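PDB 1V8P: exonuclease VapC9 from Pyrobaculum aerophilum, which probably acts as the magnesium-dependent ribonuclease toxin of a type II toxin-antitoxin system and slowly degrades single-stranded DNA from its ends. Local coordinates for residues I61-N66 / A118-V123; D102-V107 / L113-A118; V123-G128 / A140-A145; V130-D135 / E149-R154. The protein carries 1 engineered substitution. All blocks are in the same frame, centred on the assembly; numbering follows the deposited sequence.

Interaction 1: residues I61-N66 / A118-V123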
loop_
_atom_site.group_PDB
_atom_site.type_symbol
_atom_site.label_atom_id
_atom_site.label_comp_id
_atom_site.label_asym_id
_atom_site.label_seq_id
_atom_site.Cartn_x
_atom_site.Cartn_y
_atom_site.Cartn_z
ATOM N N ILE C 61 13.332 -8.906 -4.797
ATOM C CA ILE C 61 13.593 -8.238 -6.063
ATOM C C ILE C 61 12.520 -7.202 -6.358
ATOM O O ILE C 61 12.823 -6.055 -6.675
ATOM C CB ILE C 61 13.656 -9.283 -7.207
ATOM C CG1 ILE C 61 14.891 -10.172 -7.011
ATOM C CG2 ILE C 61 13.657 -8.594 -8.565
ATOM C CD1 ILE C 61 14.787 -11.546 -7.659
ATOM N N TYR C 62 11.264 -7.603 -6.234
ATOM C CA TYR C 62 10.147 -6.698 -6.496
ATOM C C TYR C 62 10.020 -5.576 -5.459
ATOM O O TYR C 62 9.746 -4.427 -5.803
ATOM C CB TYR C 62 8.845 -7.495 -6.566
ATOM C CG TYR C 62 8.900 -8.588 -7.586
ATOM C CD1 TYR C 62 9.533 -9.797 -7.302
ATOM C CD2 TYR C 62 8.404 -8.388 -8.870
ATOM C CE1 TYR C 62 9.675 -10.781 -8.285
ATOM C CE2 TYR C 62 8.545 -9.360 -9.859
ATOM C CZ TYR C 62 9.179 -10.552 -9.563
ATOM O OH TYR C 62 9.311 -11.504 -10.544
ATOM N N GLU C 63 10.230 -5.900 -4.189
ATOM C CA GLU C 63 10.146 -4.881 -3.151
ATOM C C GLU C 63 11.207 -3.812 -3.302
ATOM O O GLU C 63 10.928 -2.643 -3.071
ATOM C CB GLU C 63 10.242 -5.514 -1.766
ATOM C CG GLU C 63 8.983 -6.235 -1.373
ATOM C CD GLU C 63 9.068 -6.814 0.009
ATOM O OE1 GLU C 63 8.020 -6.875 0.681
ATOM O OE2 GLU C 63 10.181 -7.211 0.422
ATOM N N ALA C 64 12.424 -4.199 -3.671
ATOM C CA ALA C 64 13.491 -3.205 -3.854
ATOM C C ALA C 64 13.104 -2.351 -5.047
ATOM O O ALA C 64 13.244 -1.133 -5.016
ATOM C CB ALA C 64 14.832 -3.881 -4.106
ATOM N N GLY C 65 12.591 -3.004 -6.089
ATOM C CA GLY C 65 12.164 -2.278 -7.273
ATOM C C GLY C 65 11.063 -1.271 -6.977
ATOM O O GLY C 65 11.134 -0.111 -7.368
ATOM N N ASN C 66 10.040 -1.716 -6.261
ATOM C CA ASN C 66 8.928 -0.851 -5.915
ATOM C C ASN C 66 9.380 0.355 -5.111
ATOM O O ASN C 66 8.778 1.419 -5.199
ATOM C CB ASN C 66 7.888 -1.641 -5.127
ATOM C CG ASN C 66 6.523 -0.988 -5.149
ATOM O OD1 ASN C 66 6.059 -0.465 -4.127
ATOM N ND2 ASN C 66 5.868 -1.007 -6.320
ATOM N N ALA C 118 5.867 -11.350 6.796
ATOM C CA ALA C 118 5.815 -12.690 7.386
ATOM C C ALA C 118 6.560 -13.714 6.552
ATOM O O ALA C 118 6.991 -14.748 7.077
ATOM C CB ALA C 118 4.384 -13.141 7.585
ATOM N N SER C 119 6.707 -13.444 5.257
ATOM C CA SER C 119 7.430 -14.353 4.382
ATOM C C SER C 119 8.881 -14.408 4.876
ATOM O O SER C 119 9.520 -15.469 4.891
ATOM C CB SER C 119 7.370 -13.853 2.931
ATOM O OG SER C 119 6.052 -13.925 2.416
ATOM N N TYR C 120 9.384 -13.257 5.305
ATOM C CA TYR C 120 10.745 -13.166 5.814
ATOM C C TYR C 120 10.941 -13.843 7.179
ATOM O O TYR C 120 11.908 -14.580 7.375
ATOM C CB TYR C 120 11.165 -11.703 5.892
ATOM C CG TYR C 120 11.342 -11.108 4.522
ATOM C CD1 TYR C 120 10.309 -10.389 3.905
ATOM C CD2 TYR C 120 12.539 -11.297 3.818
ATOM C CE1 TYR C 120 10.464 -9.873 2.632
ATOM C CE2 TYR C 120 12.706 -10.786 2.545
ATOM C CZ TYR C 120 11.667 -10.069 1.950
ATOM O OH TYR C 120 11.840 -9.536 0.692
ATOM N N ALA C 121 10.022 -13.598 8.107
ATOM C CA ALA C 121 10.088 -14.184 9.434
ATOM C C ALA C 121 10.047 -15.710 9.334
ATOM O O ALA C 121 10.855 -16.408 9.952
ATOM C CB ALA C 121 8.912 -13.672 10.291
ATOM N N TYR C 122 9.110 -16.220 8.541
ATOM C CA TYR C 122 8.969 -17.657 8.374
ATOM C C TYR C 122 10.197 -18.348 7.777
ATOM O O TYR C 122 10.630 -19.379 8.279
ATOM C CB TYR C 122 7.752 -17.973 7.511
ATOM C CG TYR C 122 7.561 -19.452 7.287
ATOM C CD1 TYR C 122 6.903 -20.253 8.235
ATOM C CD2 TYR C 122 8.110 -20.072 6.169
ATOM C CE1 TYR C 122 6.810 -21.640 8.063
ATOM C CE2 TYR C 122 8.027 -21.448 5.990
ATOM C CZ TYR C 122 7.382 -22.227 6.932
ATOM O OH TYR C 122 7.332 -23.591 6.721
ATOM N N VAL C 123 10.756 -17.787 6.715
ATOM C CA VAL C 123 11.911 -18.389 6.061
ATOM C C VAL C 123 13.140 -18.359 6.928
ATOM O O VAL C 123 13.891 -19.336 6.981
ATOM C CB VAL C 123 12.245 -17.688 4.734
ATOM C CG1 VAL C 123 13.539 -18.261 4.133
ATOM C CG2 VAL C 123 11.096 -17.861 3.786
#
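Tyr120 is the residue of 118-123 that reaches helix 58-73, and it meets Glu63 there. Ahead of it, Ser119 lies toward helix 101-111 and packs on Tyr62 of the second subunit. At Tyr120, CG is anti to the carbonyl carbon and beside the backbone N (chi1 -69°). The ring extends from the helix toward 61-66. Its OH donates to OE2 of Glu63 at 2.9 Å. The hydroxyl meets that oxygen from above the carboxylate, 36° out of its plane. OE2 itself sits at the edge of the phenol ring, near the ring plane, and comes within 3.5 Å of Tyr120 CE1. The carboxylate and ring planes are nearly parallel, 11° apart, but offset. The bond lies beside the predicted metal site of the PIN domain: the Tyr120 side chain touches Asp33, a predicted magnesium ligand. Thr60 OG1 is a second hydrogen-bond partner of the Tyr120 hydroxyl, so helix 58-73 holds that group at two points. The helix backbones stay well apart, with CA of Glu63 12.2 Å from CA of Tyr120. Further along, Val123 packs on Leu31 of strand 30-32.

Interaction 2: residues D102-V107 / L113-A118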
loop_
_atom_site.group_PDB
_atom_site.type_symbol
_atom_site.label_atom_id
_atom_site.label_comp_id
_atom_site.label_asym_id
_atom_site.label_seq_id
_atom_site.Cartn_x
_atom_site.Cartn_y
_atom_site.Cartn_z
ATOM N N ASP C 102 0.350 -21.059 2.913
ATOM C CA ASP C 102 -0.387 -21.284 4.162
ATOM C C ASP C 102 0.413 -21.073 5.458
ATOM O O ASP C 102 -0.091 -20.473 6.408
ATOM C CB ASP C 102 -1.035 -22.679 4.135
ATOM C CG ASP C 102 -0.018 -23.809 4.035
ATOM O OD1 ASP C 102 1.004 -23.670 3.319
ATOM O OD2 ASP C 102 -0.260 -24.853 4.667
ATOM N N GLU C 103 1.651 -21.549 5.496
ATOM C CA GLU C 103 2.499 -21.364 6.671
ATOM C C GLU C 103 2.666 -19.876 6.930
ATOM O O GLU C 103 2.389 -19.387 8.025
ATOM C CB GLU C 103 3.880 -21.968 6.442
ATOM C CG GLU C 103 3.876 -23.462 6.217
ATOM C CD GLU C 103 3.743 -24.247 7.499
ATOM O OE1 GLU C 103 2.734 -24.054 8.223
ATOM O OE2 GLU C 103 4.659 -25.061 7.775
ATOM N N VAL C 104 3.123 -19.164 5.908
ATOM C CA VAL C 104 3.329 -17.733 6.010
ATOM C C VAL C 104 2.065 -17.005 6.461
ATOM O O VAL C 104 2.125 -16.153 7.353
ATOM C CB VAL C 104 3.806 -17.142 4.660
ATOM C CG1 VAL C 104 3.899 -15.620 4.746
ATOM C CG2 VAL C 104 5.152 -17.736 4.299
ATOM N N LEU C 105 0.926 -17.332 5.857
ATOM C CA LEU C 105 -0.316 -16.657 6.228
ATOM C C LEU C 105 -0.534 -16.813 7.718
ATOM O O LEU C 105 -0.939 -15.871 8.402
ATOM C CB LEU C 105 -1.514 -17.254 5.491
ATOM C CG LEU C 105 -2.697 -16.332 5.168
ATOM C CD1 LEU C 105 -3.957 -17.184 5.147
ATOM C CD2 LEU C 105 -2.833 -15.195 6.169
ATOM N N ARG C 106 -0.248 -18.004 8.232
ATOM C CA ARG C 106 -0.442 -18.236 9.647
ATOM C C ARG C 106 0.479 -17.364 10.478
ATOM O O ARG C 106 0.040 -16.782 11.472
ATOM C CB ARG C 106 -0.243 -19.705 10.009
ATOM C CG ARG C 106 -0.805 -20.007 11.389
ATOM C CD ARG C 106 -0.845 -21.472 11.689
ATOM N NE ARG C 106 0.493 -22.039 11.729
ATOM C CZ ARG C 106 0.766 -23.251 12.202
ATOM N NH1 ARG C 106 -0.214 -24.015 12.675
ATOM N NH2 ARG C 106 2.020 -23.695 12.200
ATOM N N VAL C 107 1.750 -17.269 10.082
ATOM C CA VAL C 107 2.698 -16.424 10.810
ATOM C C VAL C 107 2.221 -14.983 10.749
ATOM O O VAL C 107 2.327 -14.244 11.724
ATOM C CB VAL C 107 4.138 -16.521 10.223
ATOM C CG1 VAL C 107 4.991 -15.332 10.706
ATOM C CG2 VAL C 107 4.791 -17.839 10.661
ATOM N N LEU C 113 1.627 -9.345 11.281
ATOM C CA LEU C 113 2.542 -8.843 10.275
ATOM C C LEU C 113 1.829 -8.902 8.937
ATOM O O LEU C 113 0.817 -9.591 8.796
ATOM C CB LEU C 113 3.776 -9.730 10.183
ATOM C CG LEU C 113 4.812 -9.713 11.294
ATOM C CD1 LEU C 113 5.751 -10.882 11.095
ATOM C CD2 LEU C 113 5.562 -8.387 11.280
ATOM N N THR C 114 2.351 -8.178 7.956
ATOM C CA THR C 114 1.771 -8.216 6.622
ATOM C C THR C 114 2.222 -9.562 6.079
ATOM O O THR C 114 3.184 -10.146 6.588
ATOM C CB THR C 114 2.371 -7.150 5.704
ATOM O OG1 THR C 114 3.797 -7.273 5.725
ATOM C CG2 THR C 114 1.951 -5.760 6.135
ATOM N N PHE C 115 1.554 -10.057 5.048
ATOM C CA PHE C 115 1.973 -11.321 4.479
ATOM C C PHE C 115 3.402 -11.181 3.932
ATOM O O PHE C 115 4.186 -12.111 3.984
ATOM C CB PHE C 115 1.019 -11.736 3.360
ATOM C CG PHE C 115 1.433 -12.993 2.648
ATOM C CD1 PHE C 115 0.829 -14.212 2.951
ATOM C CD2 PHE C 115 2.431 -12.960 1.693
ATOM C CE1 PHE C 115 1.215 -15.384 2.303
ATOM C CE2 PHE C 115 2.826 -14.121 1.041
ATOM C CZ PHE C 115 2.214 -15.340 1.347
ATOM N N TYR C 116 3.740 -10.006 3.419
ATOM C CA TYR C 116 5.073 -9.795 2.864
ATOM C C TYR C 116 6.134 -9.928 3.935
ATOM O O TYR C 116 7.045 -10.724 3.786
ATOM C CB TYR C 116 5.170 -8.429 2.183
ATOM C CG TYR C 116 4.326 -8.331 0.948
ATOM C CD1 TYR C 116 4.632 -9.071 -0.185
ATOM C CD2 TYR C 116 3.197 -7.511 0.909
ATOM C CE1 TYR C 116 3.840 -8.999 -1.340
ATOM C CE2 TYR C 116 2.398 -7.435 -0.240
ATOM C CZ TYR C 116 2.730 -8.183 -1.366
ATOM O OH TYR C 116 1.968 -8.104 -2.518
ATOM N N ASP C 117 6.014 -9.165 5.020
ATOM C CA ASP C 117 6.977 -9.248 6.114
ATOM C C ASP C 117 7.004 -10.655 6.752
ATOM O O ASP C 117 8.049 -11.110 7.175
ATOM C CB ASP C 117 6.664 -8.182 7.180
ATOM C CG ASP C 117 7.044 -6.758 6.728
ATOM O OD1 ASP C 117 6.522 -5.778 7.312
ATOM O OD2 ASP C 117 7.869 -6.611 5.794
ATOM N N ALA C 118 5.867 -11.350 6.796
ATOM C CA ALA C 118 5.815 -12.690 7.386
ATOM C C ALA C 118 6.560 -13.714 6.552
ATOM O O ALA C 118 6.991 -14.748 7.077
ATOM C CB ALA C 118 4.384 -13.141 7.585
#
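The Phe115 ring carries CG1 of Val104 over one face. This methyl lies 3.7 Å from the ring centroid and 15° off the ring normal, a CH-pi contact. It is displaced toward the rim, and its nearest ring atom is CE1 of Phe115 at 3.6 Å. The backbone N of Leu105 approaches the same ring obliquely. Phe115 holds its CG anti to the backbone N (chi1 176°), which carries the ring across to helix 101-111. The Val104 and Phe115 side chains cross at about a right angle. Val104 CG1 also packs against CB of Ala118, 3.8 Å away. One turn later, CG1 of Val107 reaches the same Ala118 CB at 3.9 Å. With only a methyl at Ala118 the backbones are close here: CA of Val104 is 5.8 Å from CA of Ala118. Two successive helices, 101-111 and 115-127, joined by a short connection, meet here at a steep angle. Thr114 is the N-cap of the second helix, and its OG1 accepts from Asp117 N at 3.0 Å. Asp117, a predicted magnesium ligand, sits in this first turn, and its side chain leads away from helix 101-111. No hydrogen bond joins the two segments. The contact is apolar and buried, so cohesion between them rests on methyl and ring packing.

Interaction 3: residues V123-G128 / A140-A145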
loop_
_atom_site.group_PDB
_atom_site.type_symbol
_atom_site.label_atom_id
_atom_site.label_comp_id
_atom_site.label_asym_id
_atom_site.label_seq_id
_atom_site.Cartn_x
_atom_site.Cartn_y
_atom_site.Cartn_z
ATOM N N VAL C 123 10.756 -17.787 6.715
ATOM C CA VAL C 123 11.911 -18.389 6.061
ATOM C C VAL C 123 13.140 -18.359 6.928
ATOM O O VAL C 123 13.891 -19.336 6.981
ATOM C CB VAL C 123 12.245 -17.688 4.734
ATOM C CG1 VAL C 123 13.539 -18.261 4.133
ATOM C CG2 VAL C 123 11.096 -17.861 3.786
ATOM N N ALA C 124 13.356 -17.241 7.605
ATOM C CA ALA C 124 14.525 -17.124 8.467
ATOM C C ALA C 124 14.449 -18.154 9.603
ATOM O O ALA C 124 15.373 -18.952 9.795
ATOM C CB ALA C 124 14.618 -15.719 9.029
ATOM N N GLU C 125 13.339 -18.145 10.333
ATOM C CA GLU C 125 13.147 -19.068 11.441
ATOM C C GLU C 125 13.045 -20.540 11.027
ATOM O O GLU C 125 13.529 -21.418 11.749
ATOM C CB GLU C 125 11.920 -18.652 12.269
ATOM C CG GLU C 125 12.225 -17.550 13.290
ATOM C CD GLU C 125 10.990 -17.033 14.036
ATOM O OE1 GLU C 125 10.079 -17.839 14.345
ATOM O OE2 GLU C 125 10.938 -15.814 14.330
ATOM N N SER C 126 12.445 -20.808 9.868
ATOM C CA SER C 126 12.295 -22.178 9.381
ATOM C C SER C 126 13.599 -22.780 8.941
ATOM O O SER C 126 13.774 -23.992 8.997
ATOM C CB SER C 126 11.341 -22.235 8.196
ATOM O OG SER C 126 10.007 -22.217 8.634
ATOM N N SER C 127 14.508 -21.933 8.495
ATOM C CA SER C 127 15.790 -22.392 7.995
ATOM C C SER C 127 16.927 -22.155 8.961
ATOM O O SER C 127 18.066 -22.508 8.677
ATOM C CB SER C 127 16.106 -21.688 6.681
ATOM O OG SER C 127 15.089 -21.921 5.725
ATOM N N GLY C 128 16.630 -21.561 10.108
ATOM C CA GLY C 128 17.700 -21.292 11.046
ATOM C C GLY C 128 18.661 -20.306 10.408
ATOM O O GLY C 128 19.867 -20.511 10.388
ATOM N N ALA C 140 11.484 -7.124 16.064
ATOM C CA ALA C 140 10.813 -7.518 17.289
ATOM C C ALA C 140 10.175 -8.902 17.240
ATOM O O ALA C 140 10.286 -9.675 18.185
ATOM C CB ALA C 140 9.744 -6.475 17.651
ATOM N N LYS C 141 9.513 -9.213 16.136
ATOM C CA LYS C 141 8.808 -10.470 16.029
ATOM C C LYS C 141 9.526 -11.620 15.325
ATOM O O LYS C 141 8.937 -12.675 15.091
ATOM C CB LYS C 141 7.455 -10.187 15.385
ATOM C CG LYS C 141 6.687 -9.090 16.132
ATOM C CD LYS C 141 5.380 -8.714 15.452
ATOM C CE LYS C 141 4.594 -7.714 16.281
ATOM N NZ LYS C 141 3.323 -7.319 15.599
ATOM N N THR C 142 10.795 -11.420 15.002
ATOM C CA THR C 142 11.578 -12.441 14.340
ATOM C C THR C 142 12.804 -12.783 15.183
ATOM O O THR C 142 13.752 -12.006 15.278
ATOM C CB THR C 142 12.044 -11.983 12.935
ATOM O OG1 THR C 142 10.913 -11.548 12.180
ATOM C CG2 THR C 142 12.719 -13.138 12.191
ATOM N N LYS C 143 12.775 -13.973 15.770
ATOM C CA LYS C 143 13.849 -14.451 16.622
ATOM C C LYS C 143 15.202 -14.487 15.950
ATOM O O LYS C 143 15.376 -15.141 14.929
ATOM C CB LYS C 143 13.485 -15.837 17.150
ATOM C CG LYS C 143 12.082 -15.862 17.714
ATOM C CD LYS C 143 11.722 -17.194 18.300
ATOM C CE LYS C 143 10.196 -17.340 18.338
ATOM N NZ LYS C 143 9.542 -16.081 18.827
ATOM N N GLY C 144 16.160 -13.783 16.540
ATOM C CA GLY C 144 17.500 -13.748 15.994
ATOM C C GLY C 144 17.741 -12.673 14.952
ATOM O O GLY C 144 18.862 -12.561 14.441
ATOM N N ALA C 145 16.720 -11.870 14.645
ATOM C CA ALA C 145 16.853 -10.823 13.633
ATOM C C ALA C 145 17.717 -9.647 14.054
ATOM O O ALA C 145 17.667 -9.178 15.187
ATOM C CB ALA C 145 15.480 -10.323 13.208
#
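Glu125 meets Lys143 at the start of a turn, where its OE2 accepts from the backbone N of Lys143 at 3.0 Å, with an angle of 148° at the hydrogen. The Glu125 chain is extended beyond CG (chi2 175°) to reach it. The N-H meets OE2 from above the carboxylate, 36° out of the plane. The same oxygen lies 3.4 Å from CA of Thr142 and 3.6 Å from CG of Lys143. The Lys143 chain crosses the Glu125 carboxylate at a slant, and its NZ remains 4.7 Å from Glu125 OE2. That spacing could still give a mild electrostatic attraction. The turn is a type II beta turn from Thr142 to Ala145, closed by Ala145 N on Thr142 O, with Gly144 at its third position. In the PIN domain the contact joins the C-terminal part of helix 115-127 to this turn, which follows helix 136-141. The other carboxylate oxygen of Glu125, OE1, forms a salt bridge with Arg111, so the side chain also ties in the end of helix 101-111. Thr142 OG1 is hydrogen-bonded to Leu138 O, one turn back in helix 136-141. Beyond Glu125, Ser127 OG and Ser127 N both bond to Val123 O near the C-terminal end of the helix.

Interaction 4: residues V130-D135 / E149-R154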
loop_
_atom_site.group_PDB
_atom_site.type_symbol
_atom_site.label_atom_id
_atom_site.label_comp_id
_atom_site.label_asym_id
_atom_site.label_seq_id
_atom_site.Cartn_x
_atom_site.Cartn_y
_atom_site.Cartn_z
ATOM N N VAL C 130 19.625 -15.997 9.970
ATOM C CA VAL C 130 19.461 -14.751 10.715
ATOM C C VAL C 130 18.822 -13.739 9.790
ATOM O O VAL C 130 19.384 -13.414 8.752
ATOM C CB VAL C 130 20.803 -14.167 11.191
ATOM C CG1 VAL C 130 20.583 -12.775 11.753
ATOM C CG2 VAL C 130 21.436 -15.076 12.251
ATOM N N LEU C 131 17.651 -13.235 10.164
ATOM C CA LEU C 131 16.976 -12.257 9.331
ATOM C C LEU C 131 17.633 -10.884 9.501
ATOM O O LEU C 131 17.778 -10.389 10.618
ATOM C CB LEU C 131 15.493 -12.145 9.721
ATOM C CG LEU C 131 14.468 -11.586 8.712
ATOM C CD1 LEU C 131 13.300 -10.959 9.460
ATOM C CD2 LEU C 131 15.086 -10.557 7.813
ATOM N N VAL C 132 18.045 -10.276 8.398
ATOM C CA VAL C 132 18.596 -8.930 8.466
ATOM C C VAL C 132 17.485 -8.024 7.889
ATOM O O VAL C 132 17.031 -8.200 6.755
ATOM C CB VAL C 132 19.901 -8.793 7.652
ATOM C CG1 VAL C 132 20.547 -7.433 7.943
ATOM C CG2 VAL C 132 20.871 -9.928 8.030
ATOM N N THR C 133 17.022 -7.083 8.698
ATOM C CA THR C 133 15.952 -6.181 8.307
ATOM C C THR C 133 16.182 -4.831 8.961
ATOM O O THR C 133 16.882 -4.719 9.959
ATOM C CB THR C 133 14.563 -6.739 8.760
ATOM O OG1 THR C 133 13.543 -5.752 8.566
ATOM C CG2 THR C 133 14.599 -7.130 10.227
ATOM N N GLN C 134 15.581 -3.801 8.393
ATOM C CA GLN C 134 15.743 -2.475 8.934
ATOM C C GLN C 134 14.452 -2.080 9.646
ATOM O O GLN C 134 14.407 -1.050 10.322
ATOM C CB GLN C 134 16.074 -1.505 7.796
ATOM C CG GLN C 134 16.956 -0.342 8.189
ATOM C CD GLN C 134 18.339 -0.776 8.604
ATOM O OE1 GLN C 134 18.706 -1.923 8.446
ATOM N NE2 GLN C 134 19.114 0.147 9.132
ATOM N N ASP C 135 13.422 -2.924 9.504
ATOM C CA ASP C 135 12.086 -2.717 10.100
ATOM C C ASP C 135 12.007 -3.128 11.579
ATOM O O ASP C 135 12.093 -4.308 11.913
ATOM C CB ASP C 135 11.033 -3.487 9.270
ATOM C CG ASP C 135 9.612 -3.368 9.837
ATOM O OD1 ASP C 135 9.418 -2.720 10.880
ATOM O OD2 ASP C 135 8.679 -3.930 9.235
ATOM N N GLU C 149 23.487 -2.654 10.548
ATOM C CA GLU C 149 24.674 -2.280 11.316
ATOM C C GLU C 149 25.235 -3.492 12.066
ATOM O O GLU C 149 26.446 -3.735 12.088
ATOM C CB GLU C 149 24.324 -1.184 12.321
ATOM C CG GLU C 149 25.531 -0.560 13.000
ATOM C CD GLU C 149 25.148 0.405 14.117
ATOM O OE1 GLU C 149 25.916 1.358 14.379
ATOM O OE2 GLU C 149 24.082 0.204 14.745
ATOM N N THR C 150 24.335 -4.242 12.688
ATOM C CA THR C 150 24.716 -5.427 13.432
ATOM C C THR C 150 25.313 -6.442 12.470
ATOM O O THR C 150 26.270 -7.145 12.802
ATOM C CB THR C 150 23.491 -6.038 14.121
ATOM O OG1 THR C 150 22.936 -5.091 15.046
ATOM C CG2 THR C 150 23.875 -7.300 14.847
ATOM N N LEU C 151 24.743 -6.524 11.273
ATOM C CA LEU C 151 25.255 -7.455 10.284
ATOM C C LEU C 151 26.672 -7.060 9.893
ATOM O O LEU C 151 27.562 -7.902 9.842
ATOM C CB LEU C 151 24.365 -7.482 9.033
ATOM C CG LEU C 151 24.916 -8.258 7.824
ATOM C CD1 LEU C 151 25.191 -9.709 8.214
ATOM C CD2 LEU C 151 23.929 -8.193 6.672
ATOM N N LEU C 152 26.881 -5.774 9.626
ATOM C CA LEU C 152 28.199 -5.310 9.232
ATOM C C LEU C 152 29.278 -5.602 10.275
ATOM O O LEU C 152 30.371 -6.055 9.926
ATOM C CB LEU C 152 28.167 -3.810 8.887
ATOM C CG LEU C 152 27.431 -3.482 7.586
ATOM C CD1 LEU C 152 27.493 -2.006 7.321
ATOM C CD2 LEU C 152 28.050 -4.263 6.431
ATOM N N VAL C 153 28.994 -5.357 11.549
ATOM C CA VAL C 153 30.016 -5.636 12.542
ATOM C C VAL C 153 30.368 -7.118 12.531
ATOM O O VAL C 153 31.542 -7.465 12.462
ATOM C CB VAL C 153 29.583 -5.215 13.964
ATOM C CG1 VAL C 153 29.472 -3.711 14.044
ATOM C CG2 VAL C 153 28.262 -5.844 14.315
ATOM N N ARG C 154 29.362 -7.992 12.576
ATOM C CA ARG C 154 29.615 -9.432 12.583
ATOM C C ARG C 154 30.483 -9.877 11.414
ATOM O O ARG C 154 31.235 -10.840 11.534
ATOM C CB ARG C 154 28.306 -10.230 12.537
ATOM C CG ARG C 154 27.412 -10.069 13.736
ATOM C CD ARG C 154 26.235 -11.031 13.675
ATOM N NE ARG C 154 25.325 -10.812 14.793
ATOM C CZ ARG C 154 24.334 -11.627 15.144
ATOM N NH1 ARG C 154 24.113 -12.738 14.459
ATOM N NH2 ARG C 154 23.563 -11.332 16.189
#
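Val132 and Leu151 are brought together by similar first torsions. In Leu151 CG is anti to the backbone N (chi1 171°), and chi2 of 58° then sets CD2 against the strand. In Val132 it is CG1 that takes the anti place (chi1 -171°), with CG2 beside the backbone N. CD2 of Leu151 meets both methyls of the valine, 3.7 Å from Val132 CG1 and 3.8 Å from Val132 CG2. Val132 CG1 also comes within 4.0 Å of CB of Leu151. The two side chains cross at about a right angle. CA of Val132 is 7.1 Å from CA of Leu151, a close approach of strand and helix. Near the other end of the contact, Arg154 stretches from CG to NE and lays its guanidinium obliquely by Val130. The nearest atoms are NH1 of Arg154 and CG2 of Val130, 4.2 Å apart, a loose van der Waals contact between a methyl and the guanidinium near the surface.

Within this chain, strand 130-132 is an outermost strand of the parallel sheet of the PIN domain, and helix 148-156 packs against one face of it. Tyr30 on the neighbouring strand touches all four side chains. Past the strand, the chain bends toward the predicted metal site. Thr133 OG1 accepts from Asp135 N at 3.0 Å, an ST turn, and also bonds to Asp33. Asp135, a predicted magnesium ligand, is the N-cap of helix 136-141, with OD1 on the backbone N of Glu137 and OD2 near Asp117 and in a salt bridge with Arg73 of the third subunit.

Overall arrangement
Following the chain from the N terminus, interaction 1 opens on helix 58-73 and closes a long loop on helix 115-127. Interaction 2 falls within that loop: helix 101-111 packs on the start of the next helix, 115-127, and the two contacts share Ala118. Interaction 3 opens at Val123, the last residue of interaction 1, and ties the end of this helix to the turn after helix 136-141. Interaction 4 opens before interaction 3 has closed, so the two cross; it joins strand 130-132, at the edge of the sheet within this chain, to the C-terminal helix 148-156. Helix 115-127 therefore serves three contacts. Asp117 and Asp135 bring interactions 2 and 4 together at the predicted magnesium site.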